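Local coordinates for protein putative rubredoxin reductase (Rhodopseudomonas palustris, PDB 3FG2) that probably passes electrons from NADH through its bound FAD to a ferredoxin that serves the CYP199A2 cytochrome P450 system, at residues 9-14 with 40-45; 291-296 with 319-324. All coordinates share one frame; numbering follows the deposited sequence.

In the fold
Both contacts line the FAD pocket and come one after the other along the chain, with centres about 12 Å apart. Contact 1 sets the start of helix 11-22 against the loop that follows strand 29-32. It spans the pyrophosphate, the ribityl chain and the N5 and methyl-bearing side of the flavin. Contact 2 sets the start of helix 293-306 against strand 319-324, an outermost strand of the antiparallel sheet in the C-terminal part. It holds the pyrimidine end of the flavin. The two contacts touch where Val-293 packs on His-11 and Pro-43, and where Ala-296 meets His-11 and Ala-12. Two helix starts therefore converge on one cofactor.

Contact 1. Residues 9-14 with 40-45; sequences AGHAGF and YQRPPL. With FAD (flavin-adenine dinucleotide), chain B.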
ATOM      1  N   ALA A   9      -6.204  -3.151 -12.980  1.00 25.40           N
ATOM      2  CA  ALA A   9      -7.093  -1.999 -12.853  1.00 24.92           C
ATOM      3  C   ALA A   9      -7.314  -1.546 -11.413  1.00 24.92           C
ATOM      4  O   ALA A   9      -8.454  -1.365 -10.978  1.00 23.06           O
ATOM      5  CB  ALA A   9      -8.435  -2.303 -13.512  1.00 24.61           C
ATOM      6  N   GLY A  10      -6.213  -1.386 -10.679  1.00 24.37           N
ATOM      7  CA  GLY A  10      -6.284  -0.914  -9.308  1.00 24.03           C
ATOM      8  C   GLY A  10      -5.969   0.571  -9.363  1.00 24.60           C
ATOM      9  O   GLY A  10      -6.222   1.209 -10.389  1.00 25.03           O
ATOM     10  N   HIS A  11      -5.400   1.134  -8.300  1.00 22.44           N
ATOM     11  CA  HIS A  11      -5.084   2.556  -8.318  1.00 21.88           C
ATOM     12  C   HIS A  11      -4.264   2.998  -9.527  1.00 22.40           C
ATOM     13  O   HIS A  11      -4.702   3.853 -10.286  1.00 23.16           O
ATOM     14  CB  HIS A  11      -4.376   2.976  -7.030  1.00 19.40           C
ATOM     15  CG  HIS A  11      -5.303   3.146  -5.868  1.00 17.35           C
ATOM     16  ND1 HIS A  11      -5.692   2.097  -5.065  1.00 16.52           N
ATOM     17  CD2 HIS A  11      -5.968   4.236  -5.410  1.00 18.31           C
ATOM     18  CE1 HIS A  11      -6.556   2.530  -4.163  1.00 17.82           C
ATOM     19  NE2 HIS A  11      -6.743   3.824  -4.351  1.00 18.85           N
ATOM     20  N   ALA A  12      -3.082   2.422  -9.712  1.00 22.80           N
ATOM     21  CA  ALA A  12      -2.227   2.794 -10.841  1.00 23.69           C
ATOM     22  C   ALA A  12      -2.851   2.531 -12.223  1.00 25.03           C
ATOM     23  O   ALA A  12      -2.779   3.380 -13.118  1.00 23.38           O
ATOM     24  CB  ALA A  12      -0.881   2.076 -10.733  1.00 20.83           C
ATOM     25  N   GLY A  13      -3.449   1.355 -12.396  1.00 25.42           N
ATOM     26  CA  GLY A  13      -4.056   1.020 -13.671  1.00 26.61           C
ATOM     27  C   GLY A  13      -5.151   1.992 -14.063  1.00 28.01           C
ATOM     28  O   GLY A  13      -5.191   2.486 -15.193  1.00 28.68           O
ATOM     29  N   PHE A  14      -6.045   2.267 -13.123  1.00 28.16           N
ATOM     30  CA  PHE A  14      -7.146   3.187 -13.358  1.00 29.15           C
ATOM     31  C   PHE A  14      -6.644   4.608 -13.627  1.00 29.64           C
ATOM     32  O   PHE A  14      -7.115   5.279 -14.547  1.00 28.60           O
ATOM     33  CB  PHE A  14      -8.079   3.196 -12.147  1.00 29.12           C
ATOM     34  CG  PHE A  14      -9.091   4.301 -12.172  1.00 28.92           C
ATOM     35  CD1 PHE A  14     -10.178   4.246 -13.030  1.00 29.14           C
ATOM     36  CD2 PHE A  14      -8.943   5.411 -11.344  1.00 30.29           C
ATOM     37  CE1 PHE A  14     -11.111   5.284 -13.066  1.00 30.67           C
ATOM     38  CE2 PHE A  14      -9.869   6.456 -11.370  1.00 30.71           C
ATOM     39  CZ  PHE A  14     -10.955   6.392 -12.233  1.00 30.53           C
ATOM     40  N   TYR A  40     -11.669  -0.218  -7.926  1.00 30.87           N
ATOM     41  CA  TYR A  40     -12.004   0.323  -6.614  1.00 30.40           C
ATOM     42  C   TYR A  40     -10.836   0.780  -5.742  1.00 29.55           C
ATOM     43  O   TYR A  40      -9.672   0.489  -6.020  1.00 30.05           O
ATOM     44  CB  TYR A  40     -12.835  -0.711  -5.850  1.00 31.57           C
ATOM     45  CG  TYR A  40     -12.095  -1.996  -5.543  1.00 31.74           C
ATOM     46  CD1 TYR A  40     -11.424  -2.162  -4.331  1.00 33.05           C
ATOM     47  CD2 TYR A  40     -12.073  -3.052  -6.456  1.00 31.02           C
ATOM     48  CE1 TYR A  40     -10.754  -3.344  -4.030  1.00 31.29           C
ATOM     49  CE2 TYR A  40     -11.400  -4.243  -6.166  1.00 31.48           C
ATOM     50  CZ  TYR A  40     -10.746  -4.379  -4.948  1.00 32.17           C
ATOM     51  OH  TYR A  40     -10.087  -5.547  -4.634  1.00 32.51           O
ATOM     52  N   GLN A  41     -11.177   1.491  -4.673  1.00 29.30           N
ATOM     53  CA  GLN A  41     -10.204   2.028  -3.726  1.00 29.58           C
ATOM     54  C   GLN A  41      -9.783   0.985  -2.689  1.00 28.72           C
ATOM     55  O   GLN A  41     -10.612   0.235  -2.175  1.00 27.24           O
ATOM     56  CB  GLN A  41     -10.804   3.230  -2.988  1.00 30.34           C
ATOM     57  CG  GLN A  41     -11.405   4.318  -3.879  1.00 32.21           C
ATOM     58  CD  GLN A  41     -12.333   5.250  -3.104  1.00 33.17           C
ATOM     59  OE1 GLN A  41     -11.911   5.931  -2.165  1.00 33.79           O
ATOM     60  NE2 GLN A  41     -13.606   5.272  -3.489  1.00 31.76           N
ATOM     61  N   ARG A  42      -8.493   0.967  -2.369  1.00 28.07           N
ATOM     62  CA  ARG A  42      -7.948   0.036  -1.387  1.00 26.95           C
ATOM     63  C   ARG A  42      -7.947   0.545   0.057  1.00 25.63           C
ATOM     64  O   ARG A  42      -8.342  -0.168   0.974  1.00 26.71           O
ATOM     65  CB  ARG A  42      -6.515  -0.350  -1.766  1.00 24.50           C
ATOM     66  CG  ARG A  42      -6.401  -1.624  -2.582  1.00 25.43           C
ATOM     67  CD  ARG A  42      -7.055  -1.483  -3.933  1.00 23.73           C
ATOM     68  NE  ARG A  42      -7.070  -2.743  -4.671  1.00 24.43           N
ATOM     69  CZ  ARG A  42      -7.619  -2.887  -5.873  1.00 26.52           C
ATOM     70  NH1 ARG A  42      -8.192  -1.846  -6.461  1.00 27.59           N
ATOM     71  NH2 ARG A  42      -7.607  -4.063  -6.490  1.00 27.74           N
ATOM     72  N   PRO A  43      -7.517   1.793   0.277  1.00 26.36           N
ATOM     73  CA  PRO A  43      -7.466   2.363   1.628  1.00 25.96           C
ATOM     74  C   PRO A  43      -8.649   2.097   2.552  1.00 26.28           C
ATOM     75  O   PRO A  43      -8.462   1.773   3.728  1.00 28.56           O
ATOM     76  CB  PRO A  43      -7.259   3.856   1.365  1.00 25.59           C
ATOM     77  CG  PRO A  43      -6.436   3.851   0.105  1.00 27.02           C
ATOM     78  CD  PRO A  43      -7.164   2.811  -0.730  1.00 26.31           C
ATOM     79  N   PRO A  44      -9.882   2.235   2.045  1.00 25.93           N
ATOM     80  CA  PRO A  44     -11.053   1.996   2.896  1.00 25.16           C
ATOM     81  C   PRO A  44     -11.256   0.534   3.322  1.00 25.37           C
ATOM     82  O   PRO A  44     -12.001   0.257   4.262  1.00 25.25           O
ATOM     83  CB  PRO A  44     -12.214   2.500   2.032  1.00 25.72           C
ATOM     84  CG  PRO A  44     -11.560   3.514   1.123  1.00 25.55           C
ATOM     85  CD  PRO A  44     -10.286   2.818   0.755  1.00 24.79           C
ATOM     86  N   LEU A  45     -10.592  -0.391   2.629  1.00 24.12           N
ATOM     87  CA  LEU A  45     -10.725  -1.823   2.907  1.00 22.44           C
ATOM     88  C   LEU A  45     -10.411  -2.268   4.333  1.00 21.57           C
ATOM     89  O   LEU A  45     -11.040  -3.189   4.851  1.00 20.86           O
ATOM     90  CB  LEU A  45      -9.860  -2.617   1.932  1.00 23.15           C
ATOM     91  CG  LEU A  45     -10.293  -2.561   0.464  1.00 23.64           C
ATOM     92  CD1 LEU A  45      -9.253  -3.256  -0.401  1.00 21.82           C
ATOM     93  CD2 LEU A  45     -11.660  -3.224   0.305  1.00 23.81           C
TER
HETATM   94  PA  FAD B 449      -3.421  -2.456  -6.783  1.00 26.04           P
HETATM   95  O1A FAD B 449      -3.162  -3.626  -5.905  1.00 24.05           O
HETATM   96  O2A FAD B 449      -4.305  -1.494  -6.428  1.00 25.47           O
HETATM   97  O5B FAD B 449      -4.107  -3.163  -7.964  1.00 24.90           O
HETATM   98  C5B FAD B 449      -3.520  -4.264  -8.728  1.00 25.89           C
HETATM   99  C4B FAD B 449      -4.694  -4.808  -9.571  1.00 25.82           C
HETATM  100  O4B FAD B 449      -4.105  -5.594 -10.675  1.00 24.46           O
HETATM  101  C3B FAD B 449      -5.650  -5.769  -8.841  1.00 27.30           C
HETATM  102  O3B FAD B 449      -7.013  -5.531  -9.001  1.00 30.34           O
HETATM  103  C2B FAD B 449      -5.140  -7.111  -9.288  1.00 27.08           C
HETATM  104  O2B FAD B 449      -6.058  -8.145  -9.111  1.00 27.50           O
HETATM  105  C1B FAD B 449      -4.876  -6.838 -10.739  1.00 27.42           C
HETATM  106  N9A FAD B 449      -3.973  -7.751 -11.443  1.00 28.16           N
HETATM  107  C8A FAD B 449      -2.855  -8.364 -10.938  1.00 28.21           C
HETATM  108  N7A FAD B 449      -2.247  -9.143 -11.824  1.00 29.32           N
HETATM  109  C5A FAD B 449      -2.994  -9.041 -12.961  1.00 29.92           C
HETATM  110  C6A FAD B 449      -2.849  -9.663 -14.296  1.00 31.86           C
HETATM  111  N6A FAD B 449      -1.887 -10.492 -14.628  1.00 33.57           N
HETATM  112  N1A FAD B 449      -3.822  -9.308 -15.208  1.00 32.68           N
HETATM  113  C2A FAD B 449      -4.847  -8.443 -14.905  1.00 32.09           C
HETATM  114  N3A FAD B 449      -5.051  -7.834 -13.712  1.00 31.63           N
HETATM  115  C4A FAD B 449      -4.096  -8.165 -12.768  1.00 29.84           C
HETATM  116  N1  FAD B 449      -1.860   3.346   0.640  1.00 20.90           N
HETATM  117  C2  FAD B 449      -1.904   4.582   1.137  1.00 21.55           C
HETATM  118  O2  FAD B 449      -1.203   5.449   0.710  1.00 21.84           O
HETATM  119  N3  FAD B 449      -2.792   4.942   2.203  1.00 21.24           N
HETATM  120  C4  FAD B 449      -3.656   4.019   2.767  1.00 23.27           C
HETATM  121  O4  FAD B 449      -4.400   4.363   3.667  1.00 25.16           O
HETATM  122  C4X FAD B 449      -3.620   2.663   2.228  1.00 22.39           C
HETATM  123  N5  FAD B 449      -4.449   1.717   2.734  1.00 22.12           N
HETATM  124  C5X FAD B 449      -4.398   0.444   2.195  1.00 20.30           C
HETATM  125  C6  FAD B 449      -5.286  -0.532   2.730  1.00 19.35           C
HETATM  126  C7  FAD B 449      -5.312  -1.826   2.253  1.00 18.35           C
HETATM  127  C7M FAD B 449      -6.278  -2.828   2.857  1.00 18.38           C
HETATM  128  C8  FAD B 449      -4.407  -2.221   1.167  1.00 18.14           C
HETATM  129  C8M FAD B 449      -4.384  -3.620   0.593  1.00 13.57           C
HETATM  130  C9  FAD B 449      -3.519  -1.264   0.632  1.00 17.70           C
HETATM  131  C9A FAD B 449      -3.509   0.061   1.132  1.00 20.48           C
HETATM  132  N10 FAD B 449      -2.631   1.104   0.617  1.00 21.33           N
HETATM  133  C10 FAD B 449      -2.674   2.369   1.133  1.00 20.51           C
HETATM  134  C1' FAD B 449      -1.710   0.732  -0.486  1.00 18.76           C
HETATM  135  C2' FAD B 449      -2.375   1.016  -1.867  1.00 20.47           C
HETATM  136  O2' FAD B 449      -3.608   0.333  -1.912  1.00 21.53           O
HETATM  137  C3' FAD B 449      -1.430   0.530  -2.947  1.00 19.73           C
HETATM  138  O3' FAD B 449      -0.212   1.263  -2.880  1.00 19.89           O
HETATM  139  C4' FAD B 449      -2.065   0.726  -4.313  1.00 21.07           C
HETATM  140  O4' FAD B 449      -3.315  -0.008  -4.402  1.00 19.28           O
HETATM  141  C5' FAD B 449      -1.104   0.225  -5.364  1.00 21.06           C
HETATM  142  O5' FAD B 449      -1.814   0.403  -6.762  1.00 21.57           O
HETATM  143  P   FAD B 449      -1.562  -0.603  -7.850  1.00 24.67           P
HETATM  144  O1P FAD B 449      -2.413  -0.027  -9.017  1.00 26.46           O
HETATM  145  O2P FAD B 449      -0.215  -0.803  -8.145  1.00 25.23           O
HETATM  146  O3P FAD B 449      -2.086  -1.915  -7.461  1.00 26.60           O
HETATM  147  O   HOH W   1      -9.852  -2.343  -8.510  1.00 23.09           O
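His-11 puts the CE1 corner of its imidazole against the backbone of Gln-41 and Arg-42. His-11 CE1 lies 3.1 Å from Arg-42 N, which sits at the ring edge, near the ring plane. The tip of the imidazole also meets the tip of Pro-43, with His-11 CE1 3.5 Å from Pro-43 CD. His-11 ND1 is hydrogen-bonded to FAD O4' at 3.2 Å; either atom could be the donor. Phe-61 packs edge-to-face with the imidazole.

Arg-42 folds back toward Gly-10, its chain bent at chi2 (65°), with CB and CG near FAD O2'. The guanidinium lies between the Tyr-40 ring on one face and FAD O2A on the opposite face. Arg-42 NH1 comes 3.6 Å from Gly-10 CA and makes a weak hydrogen bond to Tyr-40 O. Water 1 lies in the guanidinium plane and accepts a hydrogen bond from Arg-42 NH1 at 2.7 Å. The same water accepts from Tyr-40 N and donates to Ala-9 O, so it ties the two segments together. Arg-42 NH2 has a salt bridge to Glu-35, which also bonds Tyr-40 OH and FAD.

Gly-10 is the N-cap of helix 11-22, and Gly-10 CA is 3.4 Å from FAD O5B. Ala-12 N gives a hydrogen bond of 2.6 Å to FAD O1P. The helix start would help to offset the phosphate charge. Gly-8, Gly-10 and Gly-13 fit the GxGxxG turn of a Rossmann-type FAD-binding domain.

Contact 2. Residues 291-296 with 319-324; sequences ESVQNA and WFWSDQ. With FAD (flavin-adenine dinucleotide), chain B.
Gln-294 lays its aliphatic chain over one face of the Trp-319 indole in a CH-pi contact. Gln-294 CG is 3.5 Å from the centroid of the Trp-319 five-membered ring, 23° off the ring normal. Gln-294 CB sits over the centre of the indole. The chain bends at chi2, and the amide NE2 bonds Asp-298. Arg-378 adds a cation-pi contact to the indole.

Two other carbon contacts are lighter. Ser-292 CB meets Phe-320 CD1 at 3.5 Å. Val-293 CG2 touches Trp-321 CH2 at 4.1 Å, and also packs on the flavin at N1 and C2.

Trp-321 meets the flavin closely. The N3 edge of the flavin points at the face of the Trp-321 indole, the two planes about 60° apart, so this is not a parallel stack. FAD N3 is 3.1 Å above the Trp-321 ring plane and over its centre.

Polar contacts centre on FAD O2. Val-293 N donates to FAD O2 at 3.2 Å in a nearly straight bond (168°). Water 2 donates to the same oxygen and to Trp-319 O, and accepts from Gln-294 N. It thus joins helix, strand and flavin. Two backbone amides of the first helical turn therefore serve O2, Val-293 N directly and Gln-294 N through water. Ser-292 is the N-cap of helix 293-306: Ser-292 OG accepts from Asn-295 N at 3.0 Å. Such a helix start would probably stabilise negative charge at the N1-C2=O2 end of a reduced flavin, as in related pyridine nucleotide-disulphide oxidoreductase flavoproteins. Strand 319-324, from the C-terminal reductase family region, contributes Trp-321 to this flavin site.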
ATOM      1  N   GLU A 291       4.904   1.276  -1.913  1.00 25.92           N
ATOM      2  CA  GLU A 291       3.507   0.864  -1.800  1.00 27.07           C
ATOM      3  C   GLU A 291       2.657   1.982  -1.225  1.00 25.83           C
ATOM      4  O   GLU A 291       2.527   2.094  -0.009  1.00 27.92           O
ATOM      5  CB  GLU A 291       3.346  -0.337  -0.869  1.00 31.02           C
ATOM      6  CG  GLU A 291       4.169  -1.563  -1.187  1.00 37.04           C
ATOM      7  CD  GLU A 291       3.912  -2.694  -0.188  1.00 39.90           C
ATOM      8  OE1 GLU A 291       4.774  -3.590  -0.084  1.00 41.62           O
ATOM      9  OE2 GLU A 291       2.849  -2.690   0.483  1.00 39.90           O
ATOM     10  N   SER A 292       2.069   2.802  -2.083  1.00 24.10           N
ATOM     11  CA  SER A 292       1.216   3.873  -1.605  1.00 23.52           C
ATOM     12  C   SER A 292       0.370   4.403  -2.757  1.00 22.78           C
ATOM     13  O   SER A 292       0.738   4.275  -3.921  1.00 21.84           O
ATOM     14  CB  SER A 292       2.059   5.003  -1.003  1.00 23.28           C
ATOM     15  OG  SER A 292       2.764   5.715  -2.008  1.00 25.34           O
ATOM     16  N   VAL A 293      -0.773   4.985  -2.422  1.00 22.73           N
ATOM     17  CA  VAL A 293      -1.665   5.537  -3.425  1.00 22.31           C
ATOM     18  C   VAL A 293      -0.938   6.649  -4.149  1.00 22.62           C
ATOM     19  O   VAL A 293      -1.071   6.816  -5.363  1.00 22.36           O
ATOM     20  CB  VAL A 293      -2.936   6.101  -2.771  1.00 21.46           C
ATOM     21  CG1 VAL A 293      -3.748   6.871  -3.788  1.00 17.76           C
ATOM     22  CG2 VAL A 293      -3.745   4.961  -2.175  1.00 20.67           C
ATOM     23  N   GLN A 294      -0.160   7.408  -3.386  1.00 23.96           N
ATOM     24  CA  GLN A 294       0.610   8.512  -3.937  1.00 23.39           C
ATOM     25  C   GLN A 294       1.509   7.995  -5.049  1.00 23.53           C
ATOM     26  O   GLN A 294       1.510   8.523  -6.160  1.00 23.08           O
ATOM     27  CB  GLN A 294       1.445   9.161  -2.827  1.00 23.10           C
ATOM     28  CG  GLN A 294       2.559  10.081  -3.303  1.00 21.66           C
ATOM     29  CD  GLN A 294       3.804   9.315  -3.714  1.00 22.81           C
ATOM     30  OE1 GLN A 294       4.253   8.419  -3.005  1.00 24.28           O
ATOM     31  NE2 GLN A 294       4.372   9.675  -4.854  1.00 21.85           N
ATOM     32  N   ASN A 295       2.263   6.947  -4.745  1.00 22.22           N
ATOM     33  CA  ASN A 295       3.170   6.365  -5.717  1.00 22.34           C
ATOM     34  C   ASN A 295       2.459   5.835  -6.957  1.00 23.36           C
ATOM     35  O   ASN A 295       2.911   6.048  -8.080  1.00 22.48           O
ATOM     36  CB  ASN A 295       3.970   5.242  -5.067  1.00 21.86           C
ATOM     37  CG  ASN A 295       4.941   4.602  -6.025  1.00 23.36           C
ATOM     38  OD1 ASN A 295       4.752   3.458  -6.452  1.00 25.87           O
ATOM     39  ND2 ASN A 295       5.984   5.341  -6.385  1.00 21.55           N
ATOM     40  N   ALA A 296       1.347   5.139  -6.753  1.00 24.11           N
ATOM     41  CA  ALA A 296       0.592   4.583  -7.866  1.00 25.84           C
ATOM     42  C   ALA A 296       0.076   5.709  -8.750  1.00 26.17           C
ATOM     43  O   ALA A 296       0.168   5.660  -9.978  1.00 26.36           O
ATOM     44  CB  ALA A 296      -0.585   3.750  -7.337  1.00 25.92           C
ATOM     45  N   TRP A 319       4.734  10.058   0.147  1.00 21.62           N
ATOM     46  CA  TRP A 319       4.008  10.350   1.372  1.00 21.49           C
ATOM     47  C   TRP A 319       2.976   9.246   1.577  1.00 21.84           C
ATOM     48  O   TRP A 319       2.439   8.692   0.615  1.00 19.00           O
ATOM     49  CB  TRP A 319       3.345  11.738   1.343  1.00 21.82           C
ATOM     50  CG  TRP A 319       2.529  12.067   0.137  1.00 20.66           C
ATOM     51  CD1 TRP A 319       2.967  12.655  -1.013  1.00 21.77           C
ATOM     52  CD2 TRP A 319       1.119  11.877  -0.019  1.00 20.25           C
ATOM     53  NE1 TRP A 319       1.914  12.851  -1.879  1.00 21.99           N
ATOM     54  CE2 TRP A 319       0.769  12.379  -1.294  1.00 21.64           C
ATOM     55  CE3 TRP A 319       0.116  11.332   0.794  1.00 18.37           C
ATOM     56  CZ2 TRP A 319      -0.543  12.352  -1.776  1.00 21.22           C
ATOM     57  CZ3 TRP A 319      -1.185  11.306   0.318  1.00 18.89           C
ATOM     58  CH2 TRP A 319      -1.503  11.813  -0.959  1.00 20.22           C
ATOM     59  N   PHE A 320       2.720   8.915   2.836  1.00 20.22           N
ATOM     60  CA  PHE A 320       1.788   7.851   3.171  1.00 21.32           C
ATOM     61  C   PHE A 320       0.908   8.274   4.339  1.00 21.70           C
ATOM     62  O   PHE A 320       1.126   9.335   4.941  1.00 24.55           O
ATOM     63  CB  PHE A 320       2.567   6.599   3.589  1.00 22.80           C
ATOM     64  CG  PHE A 320       3.852   6.382   2.824  1.00 23.64           C
ATOM     65  CD1 PHE A 320       3.950   5.372   1.869  1.00 23.89           C
ATOM     66  CD2 PHE A 320       4.978   7.172   3.081  1.00 26.60           C
ATOM     67  CE1 PHE A 320       5.145   5.146   1.181  1.00 22.81           C
ATOM     68  CE2 PHE A 320       6.185   6.958   2.398  1.00 24.39           C
ATOM     69  CZ  PHE A 320       6.265   5.941   1.447  1.00 24.44           C
ATOM     70  N   TRP A 321      -0.083   7.447   4.659  1.00 19.86           N
ATOM     71  CA  TRP A 321      -0.950   7.721   5.801  1.00 20.38           C
ATOM     72  C   TRP A 321      -1.572   6.427   6.309  1.00 21.61           C
ATOM     73  O   TRP A 321      -1.553   5.406   5.624  1.00 20.72           O
ATOM     74  CB  TRP A 321      -2.031   8.742   5.443  1.00 19.07           C
ATOM     75  CG  TRP A 321      -3.261   8.181   4.785  1.00 20.10           C
ATOM     76  CD1 TRP A 321      -4.391   7.724   5.407  1.00 18.20           C
ATOM     77  CD2 TRP A 321      -3.499   8.064   3.380  1.00 18.09           C
ATOM     78  NE1 TRP A 321      -5.319   7.337   4.473  1.00 20.64           N
ATOM     79  CE2 TRP A 321      -4.798   7.534   3.220  1.00 20.35           C
ATOM     80  CE3 TRP A 321      -2.742   8.358   2.238  1.00 18.51           C
ATOM     81  CZ2 TRP A 321      -5.361   7.290   1.956  1.00 19.12           C
ATOM     82  CZ3 TRP A 321      -3.301   8.116   0.981  1.00 18.77           C
ATOM     83  CH2 TRP A 321      -4.599   7.588   0.855  1.00 17.44           C
ATOM     84  N   SER A 322      -2.099   6.470   7.528  1.00 22.57           N
ATOM     85  CA  SER A 322      -2.717   5.301   8.137  1.00 24.04           C
ATOM     86  C   SER A 322      -3.743   5.795   9.148  1.00 24.37           C
ATOM     87  O   SER A 322      -3.493   6.767   9.866  1.00 24.08           O
ATOM     88  CB  SER A 322      -1.647   4.453   8.839  1.00 23.10           C
ATOM     89  OG  SER A 322      -2.186   3.236   9.319  1.00 21.57           O
ATOM     90  N   ASP A 323      -4.896   5.133   9.195  1.00 25.30           N
ATOM     91  CA  ASP A 323      -5.968   5.516  10.118  1.00 25.37           C
ATOM     92  C   ASP A 323      -6.180   4.386  11.118  1.00 23.75           C
ATOM     93  O   ASP A 323      -6.790   3.366  10.790  1.00 25.92           O
ATOM     94  CB  ASP A 323      -7.280   5.767   9.349  1.00 27.78           C
ATOM     95  CG  ASP A 323      -7.174   6.917   8.344  1.00 29.94           C
ATOM     96  OD1 ASP A 323      -8.160   7.163   7.609  1.00 30.13           O
ATOM     97  OD2 ASP A 323      -6.113   7.572   8.287  1.00 28.13           O
ATOM     98  N   GLN A 324      -5.682   4.556  12.335  1.00 20.12           N
ATOM     99  CA  GLN A 324      -5.826   3.517  13.347  1.00 17.60           C
ATOM    100  C   GLN A 324      -6.689   4.002  14.496  1.00 16.29           C
ATOM    101  O   GLN A 324      -6.287   4.885  15.267  1.00 16.23           O
ATOM    102  CB  GLN A 324      -4.441   3.076  13.845  1.00 15.11           C
ATOM    103  CG  GLN A 324      -3.586   2.399  12.758  1.00 13.27           C
ATOM    104  CD  GLN A 324      -2.142   2.172  13.189  1.00 16.55           C
ATOM    105  OE1 GLN A 324      -1.870   1.910  14.362  1.00 16.96           O
ATOM    106  NE2 GLN A 324      -1.209   2.257  12.236  1.00 10.62           N
TER
HETATM  107  PA  FAD B 449      -3.421  -2.456  -6.783  1.00 26.04           P
HETATM  108  O1A FAD B 449      -3.162  -3.626  -5.905  1.00 24.05           O
HETATM  109  O2A FAD B 449      -4.305  -1.494  -6.428  1.00 25.47           O
HETATM  110  O5B FAD B 449      -4.107  -3.163  -7.964  1.00 24.90           O
HETATM  111  C5B FAD B 449      -3.520  -4.264  -8.728  1.00 25.89           C
HETATM  112  C4B FAD B 449      -4.694  -4.808  -9.571  1.00 25.82           C
HETATM  113  O4B FAD B 449      -4.105  -5.594 -10.675  1.00 24.46           O
HETATM  114  C3B FAD B 449      -5.650  -5.769  -8.841  1.00 27.30           C
HETATM  115  O3B FAD B 449      -7.013  -5.531  -9.001  1.00 30.34           O
HETATM  116  C2B FAD B 449      -5.140  -7.111  -9.288  1.00 27.08           C
HETATM  117  O2B FAD B 449      -6.058  -8.145  -9.111  1.00 27.50           O
HETATM  118  C1B FAD B 449      -4.876  -6.838 -10.739  1.00 27.42           C
HETATM  119  N9A FAD B 449      -3.973  -7.751 -11.443  1.00 28.16           N
HETATM  120  C8A FAD B 449      -2.855  -8.364 -10.938  1.00 28.21           C
HETATM  121  N7A FAD B 449      -2.247  -9.143 -11.824  1.00 29.32           N
HETATM  122  C5A FAD B 449      -2.994  -9.041 -12.961  1.00 29.92           C
HETATM  123  C6A FAD B 449      -2.849  -9.663 -14.296  1.00 31.86           C
HETATM  124  N6A FAD B 449      -1.887 -10.492 -14.628  1.00 33.57           N
HETATM  125  N1A FAD B 449      -3.822  -9.308 -15.208  1.00 32.68           N
HETATM  126  C2A FAD B 449      -4.847  -8.443 -14.905  1.00 32.09           C
HETATM  127  N3A FAD B 449      -5.051  -7.834 -13.712  1.00 31.63           N
HETATM  128  C4A FAD B 449      -4.096  -8.165 -12.768  1.00 29.84           C
HETATM  129  N1  FAD B 449      -1.860   3.346   0.640  1.00 20.90           N
HETATM  130  C2  FAD B 449      -1.904   4.582   1.137  1.00 21.55           C
HETATM  131  O2  FAD B 449      -1.203   5.449   0.710  1.00 21.84           O
HETATM  132  N3  FAD B 449      -2.792   4.942   2.203  1.00 21.24           N
HETATM  133  C4  FAD B 449      -3.656   4.019   2.767  1.00 23.27           C
HETATM  134  O4  FAD B 449      -4.400   4.363   3.667  1.00 25.16           O
HETATM  135  C4X FAD B 449      -3.620   2.663   2.228  1.00 22.39           C
HETATM  136  N5  FAD B 449      -4.449   1.717   2.734  1.00 22.12           N
HETATM  137  C5X FAD B 449      -4.398   0.444   2.195  1.00 20.30           C
HETATM  138  C6  FAD B 449      -5.286  -0.532   2.730  1.00 19.35           C
HETATM  139  C7  FAD B 449      -5.312  -1.826   2.253  1.00 18.35           C
HETATM  140  C7M FAD B 449      -6.278  -2.828   2.857  1.00 18.38           C
HETATM  141  C8  FAD B 449      -4.407  -2.221   1.167  1.00 18.14           C
HETATM  142  C8M FAD B 449      -4.384  -3.620   0.593  1.00 13.57           C
HETATM  143  C9  FAD B 449      -3.519  -1.264   0.632  1.00 17.70           C
HETATM  144  C9A FAD B 449      -3.509   0.061   1.132  1.00 20.48           C
HETATM  145  N10 FAD B 449      -2.631   1.104   0.617  1.00 21.33           N
HETATM  146  C10 FAD B 449      -2.674   2.369   1.133  1.00 20.51           C
HETATM  147  C1' FAD B 449      -1.710   0.732  -0.486  1.00 18.76           C
HETATM  148  C2' FAD B 449      -2.375   1.016  -1.867  1.00 20.47           C
HETATM  149  O2' FAD B 449      -3.608   0.333  -1.912  1.00 21.53           O
HETATM  150  C3' FAD B 449      -1.430   0.530  -2.947  1.00 19.73           C
HETATM  151  O3' FAD B 449      -0.212   1.263  -2.880  1.00 19.89           O
HETATM  152  C4' FAD B 449      -2.065   0.726  -4.313  1.00 21.07           C
HETATM  153  O4' FAD B 449      -3.315  -0.008  -4.402  1.00 19.28           O
HETATM  154  C5' FAD B 449      -1.104   0.225  -5.364  1.00 21.06           C
HETATM  155  O5' FAD B 449      -1.814   0.403  -6.762  1.00 21.57           O
HETATM  156  P   FAD B 449      -1.562  -0.603  -7.850  1.00 24.67           P
HETATM  157  O1P FAD B 449      -2.413  -0.027  -9.017  1.00 26.46           O
HETATM  158  O2P FAD B 449      -0.215  -0.803  -8.145  1.00 25.23           O
HETATM  159  O3P FAD B 449      -2.086  -1.915  -7.461  1.00 26.60           O
HETATM  160  O   HOH W   2       0.010   7.928  -0.342  1.00 11.44           O